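Local coordinates for ferrous iron uptake transporter protein B (Streptococcus thermophilus, PDB 3TAH), which binds guanine nucleotides through its cytosolic G-protein domain, which in the full-length transporter probably powers ferrous iron uptake across the cell membrane, at residues A[4-10]-A[81-87]; A[13-19]-A[113-117]; A[204-208]-A[230-234]. The protein carries 1 engineered substitution. One frame throughout, in Å; residues are numbered along the deposited sequence.

Contact 1 (A[4-10]-A[81-87]); sequences TEIALIG and ADSILNV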
ATOM      1  N   THR A   4      10.354 -15.051   6.778  1.00 27.53           N
ATOM      2  CA  THR A   4       9.991 -13.644   6.520  1.00 22.55           C
ATOM      3  C   THR A   4       8.963 -13.663   5.382  1.00 20.74           C
ATOM      4  O   THR A   4       9.250 -14.148   4.295  1.00 19.67           O
ATOM      5  CB  THR A   4      11.194 -12.755   6.199  1.00 22.59           C
ATOM      6  OG1 THR A   4      12.073 -12.723   7.320  1.00 21.88           O
ATOM      7  CG2 THR A   4      10.759 -11.312   5.942  1.00 21.08           C
ATOM      8  N   GLU A   5       7.762 -13.157   5.650  1.00 19.32           N
ATOM      9  CA  GLU A   5       6.674 -13.153   4.683  1.00 19.20           C
ATOM     10  C   GLU A   5       6.613 -11.789   4.020  1.00 18.04           C
ATOM     11  O   GLU A   5       6.372 -10.787   4.702  1.00 16.20           O
ATOM     12  CB  GLU A   5       5.351 -13.427   5.383  1.00 20.32           C
ATOM     13  CG  GLU A   5       4.253 -13.858   4.459  1.00 25.26           C
ATOM     14  CD  GLU A   5       4.440 -15.275   3.950  1.00 28.81           C
ATOM     15  OE1 GLU A   5       3.757 -15.643   2.981  1.00 33.68           O
ATOM     16  OE2 GLU A   5       5.268 -16.018   4.519  1.00 34.52           O
ATOM     17  N   ILE A   6       6.824 -11.778   2.710  1.00 17.05           N
ATOM     18  CA  ILE A   6       6.864 -10.565   1.919  1.00 17.61           C
ATOM     19  C   ILE A   6       5.650 -10.542   0.998  1.00 16.51           C
ATOM     20  O   ILE A   6       5.552 -11.366   0.090  1.00 17.24           O
ATOM     21  CB  ILE A   6       8.163 -10.469   1.094  1.00 17.97           C
ATOM     22  CG1 ILE A   6       9.392 -10.522   2.014  1.00 18.70           C
ATOM     23  CG2 ILE A   6       8.155  -9.186   0.259  1.00 19.96           C
ATOM     24  CD1 ILE A   6      10.743 -10.481   1.319  1.00 16.29           C
ATOM     25  N   ALA A   7       4.739  -9.592   1.224  1.00 14.55           N
ATOM     26  CA  ALA A   7       3.554  -9.438   0.384  1.00 15.23           C
ATOM     27  C   ALA A   7       3.901  -8.651  -0.884  1.00 14.57           C
ATOM     28  O   ALA A   7       4.294  -7.498  -0.790  1.00 16.06           O
ATOM     29  CB  ALA A   7       2.415  -8.729   1.155  1.00 15.73           C
ATOM     30  N   LEU A   8       3.747  -9.272  -2.048  1.00 13.30           N
ATOM     31  CA  LEU A   8       4.013  -8.645  -3.348  1.00 13.56           C
ATOM     32  C   LEU A   8       2.703  -8.100  -3.917  1.00 12.61           C
ATOM     33  O   LEU A   8       1.751  -8.854  -4.112  1.00 15.84           O
ATOM     34  CB  LEU A   8       4.630  -9.675  -4.294  1.00 13.29           C
ATOM     35  CG  LEU A   8       5.157  -9.194  -5.637  1.00 13.13           C
ATOM     36  CD1 LEU A   8       6.428  -8.408  -5.424  1.00 13.45           C
ATOM     37  CD2 LEU A   8       5.404 -10.369  -6.575  1.00 14.43           C
ATOM     38  N   ILE A   9       2.641  -6.796  -4.184  1.00 12.84           N
ATOM     39  CA  ILE A   9       1.431  -6.193  -4.710  1.00 12.90           C
ATOM     40  C   ILE A   9       1.726  -4.968  -5.578  1.00 13.97           C
ATOM     41  O   ILE A   9       2.712  -4.254  -5.390  1.00 15.08           O
ATOM     42  CB  ILE A   9       0.432  -5.860  -3.551  1.00 15.07           C
ATOM     43  CG1 ILE A   9      -0.925  -5.403  -4.087  1.00 18.32           C
ATOM     44  CG2 ILE A   9       1.011  -4.823  -2.613  1.00 17.72           C
ATOM     45  CD1 ILE A   9      -2.009  -5.383  -3.007  1.00 17.92           C
ATOM     46  N   GLY A  10       0.853  -4.740  -6.544  1.00 13.84           N
ATOM     47  CA  GLY A  10       0.958  -3.582  -7.424  1.00 14.39           C
ATOM     48  C   GLY A  10      -0.239  -3.579  -8.350  1.00 15.49           C
ATOM     49  O   GLY A  10      -1.099  -4.472  -8.274  1.00 14.42           O
ATOM     50  N   ALA A  81       1.869 -10.448   7.118  1.00 18.33           N
ATOM     51  CA  ALA A  81       3.011 -10.011   6.325  1.00 18.33           C
ATOM     52  C   ALA A  81       4.022  -9.220   7.159  1.00 18.69           C
ATOM     53  O   ALA A  81       3.647  -8.333   7.929  1.00 18.77           O
ATOM     54  CB  ALA A  81       2.530  -9.159   5.149  1.00 19.19           C
ATOM     55  N   ASP A  82       5.303  -9.539   7.005  1.00 16.36           N
ATOM     56  CA  ASP A  82       6.378  -8.803   7.632  1.00 16.76           C
ATOM     57  C   ASP A  82       6.718  -7.545   6.847  1.00 14.75           C
ATOM     58  O   ASP A  82       7.106  -6.563   7.444  1.00 13.80           O
ATOM     59  CB  ASP A  82       7.622  -9.679   7.754  1.00 17.88           C
ATOM     60  CG  ASP A  82       7.381 -10.896   8.634  1.00 20.06           C
ATOM     61  OD1 ASP A  82       7.191 -10.709   9.843  1.00 22.94           O
ATOM     62  OD2 ASP A  82       7.374 -12.021   8.115  1.00 19.64           O
ATOM     63  N   SER A  83       6.574  -7.608   5.524  1.00 15.12           N
ATOM     64  CA  SER A  83       6.968  -6.548   4.595  1.00 15.01           C
ATOM     65  C   SER A  83       5.990  -6.495   3.434  1.00 14.33           C
ATOM     66  O   SER A  83       5.404  -7.514   3.077  1.00 14.77           O
ATOM     67  CB  SER A  83       8.372  -6.863   4.049  1.00 16.16           C
ATOM     68  OG  SER A  83       8.568  -6.372   2.727  1.00 19.04           O
ATOM     69  N   ILE A  84       5.798  -5.308   2.856  1.00 13.88           N
ATOM     70  CA  ILE A  84       5.090  -5.170   1.586  1.00 14.12           C
ATOM     71  C   ILE A  84       6.140  -4.806   0.536  1.00 13.93           C
ATOM     72  O   ILE A  84       6.864  -3.836   0.730  1.00 14.99           O
ATOM     73  CB  ILE A  84       4.021  -4.065   1.611  1.00 14.08           C
ATOM     74  CG1 ILE A  84       2.861  -4.439   2.532  1.00 13.28           C
ATOM     75  CG2 ILE A  84       3.454  -3.822   0.206  1.00 13.53           C
ATOM     76  CD1 ILE A  84       1.846  -3.303   2.700  1.00 14.06           C
ATOM     77  N   LEU A  85       6.211  -5.578  -0.552  1.00 14.33           N
ATOM     78  CA  LEU A  85       7.052  -5.262  -1.712  1.00 14.85           C
ATOM     79  C   LEU A  85       6.089  -4.791  -2.802  1.00 13.47           C
ATOM     80  O   LEU A  85       5.332  -5.577  -3.392  1.00 12.82           O
ATOM     81  CB  LEU A  85       7.889  -6.468  -2.151  1.00 16.27           C
ATOM     82  CG  LEU A  85       8.832  -6.256  -3.343  1.00 19.03           C
ATOM     83  CD1 LEU A  85       9.754  -5.059  -3.198  1.00 22.35           C
ATOM     84  CD2 LEU A  85       9.661  -7.526  -3.544  1.00 18.93           C
ATOM     85  N   ASN A  86       6.111  -3.483  -3.030  1.00 12.55           N
ATOM     86  CA  ASN A  86       5.153  -2.791  -3.881  1.00 11.70           C
ATOM     87  C   ASN A  86       5.791  -2.614  -5.255  1.00 13.60           C
ATOM     88  O   ASN A  86       6.763  -1.869  -5.388  1.00 11.52           O
ATOM     89  CB  ASN A  86       4.772  -1.451  -3.206  1.00 12.90           C
ATOM     90  CG  ASN A  86       3.832  -0.578  -4.028  1.00 12.42           C
ATOM     91  OD1 ASN A  86       3.812   0.650  -3.859  1.00 13.17           O
ATOM     92  ND2 ASN A  86       3.044  -1.189  -4.905  1.00 12.60           N
ATOM     93  N   VAL A  87       5.242  -3.304  -6.257  1.00 12.20           N
ATOM     94  CA  VAL A  87       5.700  -3.194  -7.654  1.00 13.06           C
ATOM     95  C   VAL A  87       4.988  -1.997  -8.289  1.00 12.82           C
ATOM     96  O   VAL A  87       3.754  -1.953  -8.349  1.00 13.67           O
ATOM     97  CB  VAL A  87       5.427  -4.489  -8.461  1.00 13.41           C
ATOM     98  CG1 VAL A  87       5.927  -4.365  -9.903  1.00 14.46           C
ATOM     99  CG2 VAL A  87       6.064  -5.684  -7.766  1.00 14.37           C
TER
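From I6 to I9 and from S83 to V87, side chains alternate between the two faces of this parallel strand pair, whose short axes approach to 4.5 Å at 28°. On one face lie I6, L8, S83, L85 and V87. L8 adopts t with chi2 near +72°, which swings its CD1 across the strand gap to 3.6 Å from V87 CG2 and 3.8 Å from L85 CG; I6, with chi1 at m, sets its CG2 3.6 Å from L85 CB. The other face carries A7, I9, I84 and N86. Here the two isoleucines differ in chi1, t for I9 and m for I84, yet their CG2 atoms meet at 3.9 Å.

N86, with chi1 at t, turns its amide back so that ND2 donates to I9 O at 3.1 Å, while its OD1 pairs with T100. The same I9 O accepts V87 N at 2.8 Å. The backbone ladder starts at E5 O, which accepts D82 N at 2.8 Å and S83 N at 3.3 Å, and continues with A7 N to S83 O (2.9 Å), L85 N to A7 O (2.7 Å) and I9 N to L85 O (3.1 Å). Beside its start, the m rotamer of D82 brings OD2 to E5 N at 2.7 Å and 177°, a nearly straight side-chain bond ahead of strand 83-87.

Strand 51-55 flanks 4-10 and strand 110-115 flanks 83-89, so this buried pair forms the middle of the sheet of a P-loop GTPase domain, with the first strand leading into the nucleotide-binding loop.

Contact 2 (A[13-19]-A[113-117]); sequences ASGKTSL and ALNMI. Engineered in segment 13-19: A13 (natural residue Asn). With BGO (3'-O-(N-methylanthraniloyl)guanosine-5'-diphosphate), chain C.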
ATOM      1  N   ALA A  13      -0.608  -5.098 -14.746  1.00 18.17           N
ATOM      2  CA  ALA A  13       0.334  -4.744 -15.813  1.00 18.96           C
ATOM      3  C   ALA A  13       1.502  -3.893 -15.319  1.00 18.78           C
ATOM      4  O   ALA A  13       2.080  -3.135 -16.082  1.00 18.54           O
ATOM      5  CB  ALA A  13      -0.403  -4.050 -16.997  1.00 19.22           C
ATOM      6  N   SER A  14       1.849  -4.010 -14.039  1.00 17.71           N
ATOM      7  CA  SER A  14       2.984  -3.290 -13.489  1.00 17.13           C
ATOM      8  C   SER A  14       4.260  -4.115 -13.583  1.00 17.03           C
ATOM      9  O   SER A  14       5.350  -3.602 -13.344  1.00 15.35           O
ATOM     10  CB  SER A  14       2.716  -2.892 -12.033  1.00 16.50           C
ATOM     11  OG  SER A  14       2.568  -4.018 -11.200  1.00 13.94           O
ATOM     12  N   GLY A  15       4.117  -5.390 -13.931  1.00 17.50           N
ATOM     13  CA  GLY A  15       5.237  -6.331 -13.974  1.00 17.15           C
ATOM     14  C   GLY A  15       5.326  -7.204 -12.734  1.00 17.04           C
ATOM     15  O   GLY A  15       6.360  -7.833 -12.486  1.00 13.87           O
ATOM     16  N   LYS A  16       4.240  -7.267 -11.956  1.00 17.26           N
ATOM     17  CA  LYS A  16       4.256  -8.021 -10.706  1.00 18.82           C
ATOM     18  C   LYS A  16       4.464  -9.519 -10.964  1.00 18.45           C
ATOM     19  O   LYS A  16       5.288 -10.136 -10.300  1.00 18.50           O
ATOM     20  CB  LYS A  16       2.985  -7.762  -9.885  1.00 19.06           C
ATOM     21  CG  LYS A  16       2.883  -8.623  -8.626  1.00 19.95           C
ATOM     22  CD  LYS A  16       1.742  -8.200  -7.737  1.00 21.61           C
ATOM     23  CE  LYS A  16       0.397  -8.480  -8.352  1.00 21.43           C
ATOM     24  NZ  LYS A  16       0.139  -9.944  -8.520  1.00 22.02           N
ATOM     25  N   THR A  17       3.731 -10.093 -11.920  1.00 20.35           N
ATOM     26  CA  THR A  17       3.884 -11.506 -12.254  1.00 20.50           C
ATOM     27  C   THR A  17       5.284 -11.801 -12.775  1.00 19.68           C
ATOM     28  O   THR A  17       5.894 -12.802 -12.382  1.00 20.07           O
ATOM     29  CB  THR A  17       2.876 -11.983 -13.328  1.00 22.62           C
ATOM     30  OG1 THR A  17       1.543 -11.759 -12.866  1.00 24.74           O
ATOM     31  CG2 THR A  17       3.059 -13.460 -13.619  1.00 22.35           C
ATOM     32  N   SER A  18       5.784 -10.931 -13.654  1.00 17.99           N
ATOM     33  CA  SER A  18       7.123 -11.082 -14.207  1.00 17.33           C
ATOM     34  C   SER A  18       8.160 -11.114 -13.099  1.00 17.22           C
ATOM     35  O   SER A  18       9.054 -11.960 -13.132  1.00 17.17           O
ATOM     36  CB  SER A  18       7.457  -9.965 -15.198  1.00 18.41           C
ATOM     37  OG  SER A  18       6.603 -10.012 -16.331  1.00 17.35           O
ATOM     38  N   LEU A  19       8.049 -10.200 -12.126  1.00 15.95           N
ATOM     39  CA  LEU A  19       8.978 -10.195 -10.985  1.00 16.45           C
ATOM     40  C   LEU A  19       8.743 -11.396 -10.073  1.00 16.36           C
ATOM     41  O   LEU A  19       9.688 -12.015  -9.624  1.00 17.96           O
ATOM     42  CB  LEU A  19       8.883  -8.906 -10.166  1.00 15.51           C
ATOM     43  CG  LEU A  19       9.381  -7.648 -10.866  1.00 17.14           C
ATOM     44  CD1 LEU A  19       9.033  -6.391 -10.066  1.00 17.84           C
ATOM     45  CD2 LEU A  19      10.875  -7.700 -11.116  1.00 18.35           C
ATOM     46  N   ALA A 113       9.611  -1.699  -5.661  1.00 13.48           N
ATOM     47  CA  ALA A 113      10.351  -2.110  -6.856  1.00 13.11           C
ATOM     48  C   ALA A 113       9.820  -1.167  -7.926  1.00 14.39           C
ATOM     49  O   ALA A 113       8.683  -1.294  -8.367  1.00 14.11           O
ATOM     50  CB  ALA A 113      10.097  -3.581  -7.236  1.00 14.36           C
ATOM     51  N   LEU A 114      10.657  -0.214  -8.326  1.00 12.95           N
ATOM     52  CA  LEU A 114      10.303   0.787  -9.308  1.00 13.17           C
ATOM     53  C   LEU A 114      10.641   0.119 -10.629  1.00 14.36           C
ATOM     54  O   LEU A 114      11.770   0.253 -11.127  1.00 13.62           O
ATOM     55  CB  LEU A 114      11.085   2.085  -9.065  1.00 13.17           C
ATOM     56  CG  LEU A 114      10.826   3.235 -10.052  1.00 12.93           C
ATOM     57  CD1 LEU A 114       9.385   3.707  -9.926  1.00 14.28           C
ATOM     58  CD2 LEU A 114      11.777   4.410  -9.860  1.00 14.82           C
ATOM     59  N   ASN A 115       9.643  -0.595 -11.163  1.00 14.25           N
ATOM     60  CA  ASN A 115       9.784  -1.523 -12.285  1.00 15.98           C
ATOM     61  C   ASN A 115       9.571  -0.820 -13.639  1.00 16.71           C
ATOM     62  O   ASN A 115       9.130   0.330 -13.681  1.00 16.96           O
ATOM     63  CB  ASN A 115       8.847  -2.735 -12.062  1.00 16.59           C
ATOM     64  CG  ASN A 115       9.179  -3.930 -12.953  1.00 16.88           C
ATOM     65  OD1 ASN A 115      10.330  -4.356 -13.038  1.00 15.99           O
ATOM     66  ND2 ASN A 115       8.164  -4.479 -13.616  1.00 17.25           N
ATOM     67  N   MET A 116       9.888  -1.493 -14.744  0.50 16.56           N
ATOM     68  CA  MET A 116       9.808  -0.905 -16.090  0.50 16.93           C
ATOM     69  C   MET A 116      10.825   0.209 -16.288  0.50 17.71           C
ATOM     70  O   MET A 116      10.635   1.066 -17.155  0.50 17.85           O
ATOM     71  CB  MET A 116       8.427  -0.326 -16.392  0.50 16.61           C
ATOM     72  CG  MET A 116       7.299  -1.300 -16.219  0.50 17.30           C
ATOM     73  SD  MET A 116       7.081  -2.251 -17.729  0.50 15.64           S
ATOM     74  CE  MET A 116       5.782  -3.344 -17.175  0.50 16.49           C
ATOM     75  N   ILE A 117      11.900   0.198 -15.498  1.00 18.63           N
ATOM     76  CA  ILE A 117      12.886   1.275 -15.537  1.00 20.39           C
ATOM     77  C   ILE A 117      13.590   1.354 -16.912  1.00 21.97           C
ATOM     78  O   ILE A 117      14.004   2.437 -17.355  1.00 21.59           O
ATOM     79  CB  ILE A 117      13.889   1.167 -14.333  1.00 19.52           C
ATOM     80  CG1 ILE A 117      14.369   2.557 -13.918  1.00 21.77           C
ATOM     81  CG2 ILE A 117      15.059   0.214 -14.634  1.00 20.88           C
ATOM     82  CD1 ILE A 117      13.273   3.407 -13.262  1.00 20.17           C
TER
HETATM   83  C'  BGO C 300       4.101  -8.882 -22.079  1.00 19.71           C
HETATM   84  N1  BGO C 300      10.370  -3.964 -18.409  1.00 20.31           N
HETATM   85  C2  BGO C 300       9.720  -4.164 -19.647  1.00 21.64           C
HETATM   86  N2  BGO C 300      10.201  -3.598 -20.746  1.00 22.35           N
HETATM   87  N3  BGO C 300       8.612  -4.920 -19.702  1.00 18.99           N
HETATM   88  C4  BGO C 300       8.139  -5.493 -18.575  1.00 19.18           C
HETATM   89  C5  BGO C 300       8.740  -5.331 -17.320  1.00 19.27           C
HETATM   90  C6  BGO C 300       9.891  -4.549 -17.231  1.00 20.30           C
HETATM   91  O6  BGO C 300      10.485  -4.362 -16.162  1.00 17.09           O
HETATM   92  N7  BGO C 300       8.011  -6.029 -16.449  1.00 17.68           N
HETATM   93  C8  BGO C 300       6.992  -6.607 -17.088  1.00 19.04           C
HETATM   94  N9  BGO C 300       7.091  -6.274 -18.382  1.00 19.42           N
HETATM   95  PA  BGO C 300       3.086  -8.567 -15.998  1.00 22.32           P
HETATM   96  PB  BGO C 300       1.249  -7.979 -13.813  0.60 23.96           P
HETATM   97  C1' BGO C 300       4.076  -8.694 -23.611  1.00 20.14           C
HETATM   98  O1' BGO C 300       4.077 -10.001 -21.581  1.00 16.66           O
HETATM   99  O1A BGO C 300       4.131  -9.181 -15.174  1.00 20.70           O
HETATM  100  C1B BGO C 300       6.252  -6.600 -19.495  1.00 19.04           C
HETATM  101  O1B BGO C 300       1.418  -6.879 -12.863  0.60 23.20           O
HETATM  102  C2' BGO C 300       4.256  -9.781 -24.480  1.00 21.94           C
HETATM  103  N2' BGO C 300       4.447 -11.027 -24.036  1.00 22.91           N
HETATM  104  O2' BGO C 300       6.489  -8.817 -20.242  1.00 17.13           O
HETATM  105  O2A BGO C 300       2.114  -9.437 -16.740  1.00 27.10           O
HETATM  106  C2B BGO C 300       5.641  -7.906 -19.571  1.00 19.07           C
HETATM  107  O2B BGO C 300       1.659  -9.284 -13.326  0.60 22.76           O
HETATM  108  C3' BGO C 300       4.227  -9.546 -25.851  1.00 22.66           C
HETATM  109  O3' BGO C 300       4.174  -7.843 -21.293  1.00 18.74           O
HETATM  110  O3A BGO C 300       2.187  -7.560 -15.092  1.00 21.96           O
HETATM  111  C3B BGO C 300       4.235  -8.161 -19.890  1.00 19.09           C
HETATM  112  O3B BGO C 300      -0.100  -7.987 -14.468  0.60 23.74           O
HETATM  113  C4' BGO C 300       4.039  -8.270 -26.349  1.00 22.04           C
HETATM  114  O4' BGO C 300       4.989  -5.887 -19.240  1.00 19.78           O
HETATM  115  C4B BGO C 300       3.774  -6.799 -19.376  1.00 18.76           C
HETATM  116  C5' BGO C 300       3.863  -7.186 -25.498  1.00 22.69           C
HETATM  117  O5' BGO C 300       3.791  -7.574 -17.051  1.00 20.34           O
HETATM  118  C5B BGO C 300       3.045  -6.821 -18.020  1.00 19.96           C
HETATM  119  C6' BGO C 300       3.883  -7.404 -24.115  1.00 21.17           C
HETATM  120  CM' BGO C 300       4.144 -12.224 -24.843  1.00 25.83           C
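N115 has the largest buried area here, 61 Å², and its carboxamide joins protein to nucleotide: ND2 donates to S14 O at 3.0 Å and 173°, and also to N7 of the guanine of BGO at 3.2 Å. OD1 of N115 is held by T143, which helps fix the orientation of the amide. G15 lies against the same amide, its CA 3.5 Å from N115 ND2; an ideal CB there would sit 2.0 Å from that nitrogen, and phi of 99° is itself unfavourable for a side chain.

Segment 13-19 carries the later part of the P-loop (Walker A) and the start of the helix after it; N115, M116 and I117, with D118 just beyond the segment, form the N-M-I-D version of the NKxD motif. P-loop amides wrap the diphosphate: K16 N reaches BGO O1B at 3.0 Å, T17 N reaches O2B at 2.6 Å, and the engineered A13 (natural Asn) gives its N to O3B at 2.9 Å.

L19, with 50 Å² covered, lies one helical turn on: its CD1 makes an apolar contact with A113 CB at 4.1 Å and packs 3.8 Å from the carboxamide carbon N115 CG. M116 carries CE to 3.9 Å from both A13 O and S14 O, while its N donates to BGO O6 at 3.3 Å.

Contact 3 (A[204-208]-A[230-234]); sequences KLFEQ and IRITE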
ATOM      1  N   LYS A 204     -10.389   5.162   6.311  1.00 14.34           N
ATOM      2  CA  LYS A 204     -11.532   4.401   5.797  1.00 14.58           C
ATOM      3  C   LYS A 204     -12.860   4.826   6.410  1.00 14.25           C
ATOM      4  O   LYS A 204     -13.867   4.918   5.718  1.00 12.97           O
ATOM      5  CB  LYS A 204     -11.319   2.904   6.013  1.00 16.74           C
ATOM      6  CG  LYS A 204     -10.285   2.319   5.077  1.00 17.67           C
ATOM      7  CD  LYS A 204     -10.895   1.965   3.751  1.00 21.31           C
ATOM      8  CE  LYS A 204      -9.858   1.742   2.664  1.00 21.45           C
ATOM      9  NZ  LYS A 204      -9.222   3.026   2.264  1.00 22.67           N
ATOM     10  N   LEU A 205     -12.863   5.080   7.713  1.00 14.07           N
ATOM     11  CA  LEU A 205     -14.067   5.552   8.378  1.00 14.56           C
ATOM     12  C   LEU A 205     -14.473   6.929   7.877  1.00 13.84           C
ATOM     13  O   LEU A 205     -15.669   7.192   7.673  1.00 13.72           O
ATOM     14  CB  LEU A 205     -13.875   5.590   9.892  1.00 14.45           C
ATOM     15  CG  LEU A 205     -13.909   4.187  10.510  1.00 13.72           C
ATOM     16  CD1 LEU A 205     -13.326   4.221  11.911  1.00 12.43           C
ATOM     17  CD2 LEU A 205     -15.330   3.631  10.492  1.00 13.91           C
ATOM     18  N   PHE A 206     -13.477   7.790   7.676  1.00 12.05           N
ATOM     19  CA  PHE A 206     -13.735   9.136   7.193  1.00 11.77           C
ATOM     20  C   PHE A 206     -14.436   9.090   5.833  1.00 13.43           C
ATOM     21  O   PHE A 206     -15.417   9.815   5.605  1.00 16.13           O
ATOM     22  CB  PHE A 206     -12.451   9.959   7.089  1.00 12.28           C
ATOM     23  CG  PHE A 206     -12.679  11.351   6.557  1.00 11.94           C
ATOM     24  CD1 PHE A 206     -13.096  12.374   7.404  1.00 12.59           C
ATOM     25  CD2 PHE A 206     -12.493  11.639   5.210  1.00 12.87           C
ATOM     26  CE1 PHE A 206     -13.316  13.669   6.909  1.00 14.86           C
ATOM     27  CE2 PHE A 206     -12.715  12.931   4.703  1.00 15.30           C
ATOM     28  CZ  PHE A 206     -13.122  13.947   5.547  1.00 15.48           C
ATOM     29  N   GLU A 207     -13.951   8.220   4.953  1.00 14.14           N
ATOM     30  CA  GLU A 207     -14.523   8.086   3.608  1.00 16.37           C
ATOM     31  C   GLU A 207     -15.744   7.141   3.530  1.00 16.08           C
ATOM     32  O   GLU A 207     -16.219   6.806   2.433  1.00 16.88           O
ATOM     33  CB  GLU A 207     -13.427   7.682   2.619  1.00 18.23           C
ATOM     34  CG  GLU A 207     -12.997   6.250   2.737  1.00 19.93           C
ATOM     35  CD  GLU A 207     -11.669   5.929   2.062  1.00 23.14           C
ATOM     36  OE1 GLU A 207     -11.304   4.740   2.118  1.00 23.98           O
ATOM     37  OE2 GLU A 207     -11.011   6.816   1.480  1.00 19.70           O
ATOM     38  N   GLN A 208     -16.243   6.729   4.690  1.00 16.20           N
ATOM     39  CA  GLN A 208     -17.419   5.864   4.843  1.00 17.35           C
ATOM     40  C   GLN A 208     -17.330   4.537   4.098  1.00 16.09           C
ATOM     41  O   GLN A 208     -18.288   4.088   3.466  1.00 14.52           O
ATOM     42  CB  GLN A 208     -18.671   6.631   4.472  1.00 19.06           C
ATOM     43  CG  GLN A 208     -18.916   7.745   5.467  1.00 21.91           C
ATOM     44  CD  GLN A 208     -19.515   8.926   4.819  1.00 26.74           C
ATOM     45  OE1 GLN A 208     -20.715   9.146   4.908  1.00 28.88           O
ATOM     46  NE2 GLN A 208     -18.681   9.708   4.145  1.00 32.25           N
ATOM     47  N   ILE A 230     -16.893  14.083  10.037  1.00 12.15           N
ATOM     48  CA  ILE A 230     -17.100  14.023   8.578  1.00 13.17           C
ATOM     49  C   ILE A 230     -17.922  15.205   8.083  1.00 14.57           C
ATOM     50  O   ILE A 230     -17.572  15.830   7.067  1.00 14.94           O
ATOM     51  CB  ILE A 230     -17.758  12.690   8.139  1.00 13.23           C
ATOM     52  CG1 ILE A 230     -16.821  11.508   8.422  1.00 15.20           C
ATOM     53  CG2 ILE A 230     -18.108  12.703   6.642  1.00 14.71           C
ATOM     54  CD1 ILE A 230     -17.511  10.148   8.266  1.00 15.55           C
ATOM     55  N   ARG A 231     -18.994  15.526   8.805  1.00 15.66           N
ATOM     56  CA  ARG A 231     -19.900  16.581   8.375  1.00 17.41           C
ATOM     57  C   ARG A 231     -19.175  17.916   8.300  1.00 16.79           C
ATOM     58  O   ARG A 231     -19.207  18.575   7.252  1.00 16.20           O
ATOM     59  CB  ARG A 231     -21.125  16.686   9.290  1.00 18.80           C
ATOM     60  CG  ARG A 231     -22.194  17.675   8.808  1.00 21.17           C
ATOM     61  CD  ARG A 231     -23.339  17.843   9.810  1.00 22.49           C
ATOM     62  NE  ARG A 231     -22.877  18.342  11.113  1.00 24.22           N
ATOM     63  CZ  ARG A 231     -22.759  17.630  12.237  1.00 25.99           C
ATOM     64  NH1 ARG A 231     -23.065  16.330  12.293  1.00 28.52           N
ATOM     65  NH2 ARG A 231     -22.323  18.230  13.339  1.00 27.00           N
ATOM     66  N   ILE A 232     -18.507  18.295   9.386  1.00 15.27           N
ATOM     67  CA  ILE A 232     -17.842  19.596   9.445  1.00 16.00           C
ATOM     68  C   ILE A 232     -16.677  19.639   8.454  1.00 15.91           C
ATOM     69  O   ILE A 232     -16.433  20.679   7.842  1.00 14.27           O
ATOM     70  CB  ILE A 232     -17.404  20.014  10.907  1.00 14.25           C
ATOM     71  CG1 ILE A 232     -16.832  21.439  10.933  1.00 15.29           C
ATOM     72  CG2 ILE A 232     -16.427  18.990  11.547  1.00 14.22           C
ATOM     73  CD1 ILE A 232     -17.802  22.540  10.410  1.00 16.44           C
ATOM     74  N   THR A 233     -15.969  18.518   8.282  1.00 14.64           N
ATOM     75  CA  THR A 233     -14.838  18.475   7.340  1.00 13.25           C
ATOM     76  C   THR A 233     -15.315  18.634   5.891  1.00 13.42           C
ATOM     77  O   THR A 233     -14.711  19.390   5.122  1.00 14.10           O
ATOM     78  CB  THR A 233     -13.977  17.219   7.554  1.00 11.73           C
ATOM     79  OG1 THR A 233     -13.564  17.202   8.921  1.00 13.12           O
ATOM     80  CG2 THR A 233     -12.743  17.236   6.657  1.00 13.65           C
ATOM     81  N   GLU A 234     -16.410  17.969   5.534  1.00 14.41           N
ATOM     82  CA  GLU A 234     -17.020  18.139   4.216  1.00 15.10           C
ATOM     83  C   GLU A 234     -17.449  19.591   3.989  1.00 16.10           C
ATOM     84  O   GLU A 234     -17.300  20.114   2.891  1.00 16.30           O
ATOM     85  CB  GLU A 234     -18.237  17.237   4.040  1.00 15.00           C
ATOM     86  CG  GLU A 234     -17.880  15.757   3.816  1.00 14.57           C
ATOM     87  CD  GLU A 234     -19.089  14.886   3.613  1.00 18.58           C
ATOM     88  OE1 GLU A 234     -20.152  15.203   4.196  1.00 18.17           O
ATOM     89  OE2 GLU A 234     -18.974  13.876   2.884  1.00 16.84           O
TER
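No hydrogen bond crosses this interface, and its tightest approach sets a methyl against the carbonyls of a helix end: I230 CD1 lies 3.4 Å from F206 O and 3.5 Å from L205 O. Helix 198-206 stops here in a Schellman motif, with Q208 at positive phi (56°) as the C-prime residue, its N bonded to L205 O at 3.1 Å and D209 N bonded to K204 O. The CA-to-CB bond of Q208 points toward helix 220-237, and its NE2 lies 3.9 Å from I230 CG2.

F206 and I230 each lose 83 Å², so these two dominate the 255 Å² buried. The t rotamer of F206 extends the ring past I230, with CD1 4.0 Å from I230 CG1, until CZ meets T233 CG2 at 3.5 Å; T233 packs at the ring edge, near its plane.

The contact thus joins the C-terminal end of helix 198-206 to helix 220-237 within the FeoB cytosolic helical domain. Helix 176-189 adds L178 and I185 around F206, and helix 241-259 adds A241 and V245.

In the fold
Contacts 1 and 2 belong to the G-protein domain, their centres about 13 Å apart and their segments alternating along the chain: 4-10, 13-19, 81-87, 113-117. Strand 4-10 runs on through the loop into helix 16-24, while strands 83-89 and 110-115 are sheet neighbours, with N86 O 2.9 Å from A113 N in a probable hydrogen bond. I9 CA also packs 3.6 Å from K16 CD, so the central strands directly abut the nucleotide site. Contact 3 follows later, across the chain's centre, its centre about 29 Å from that of contact 1 and about 34 Å from that of contact 2. It thus lies apart from the nucleotide site, its nearest atoms about 12 Å from contact 1 and about 18 Å from contact 2, in the helical domain.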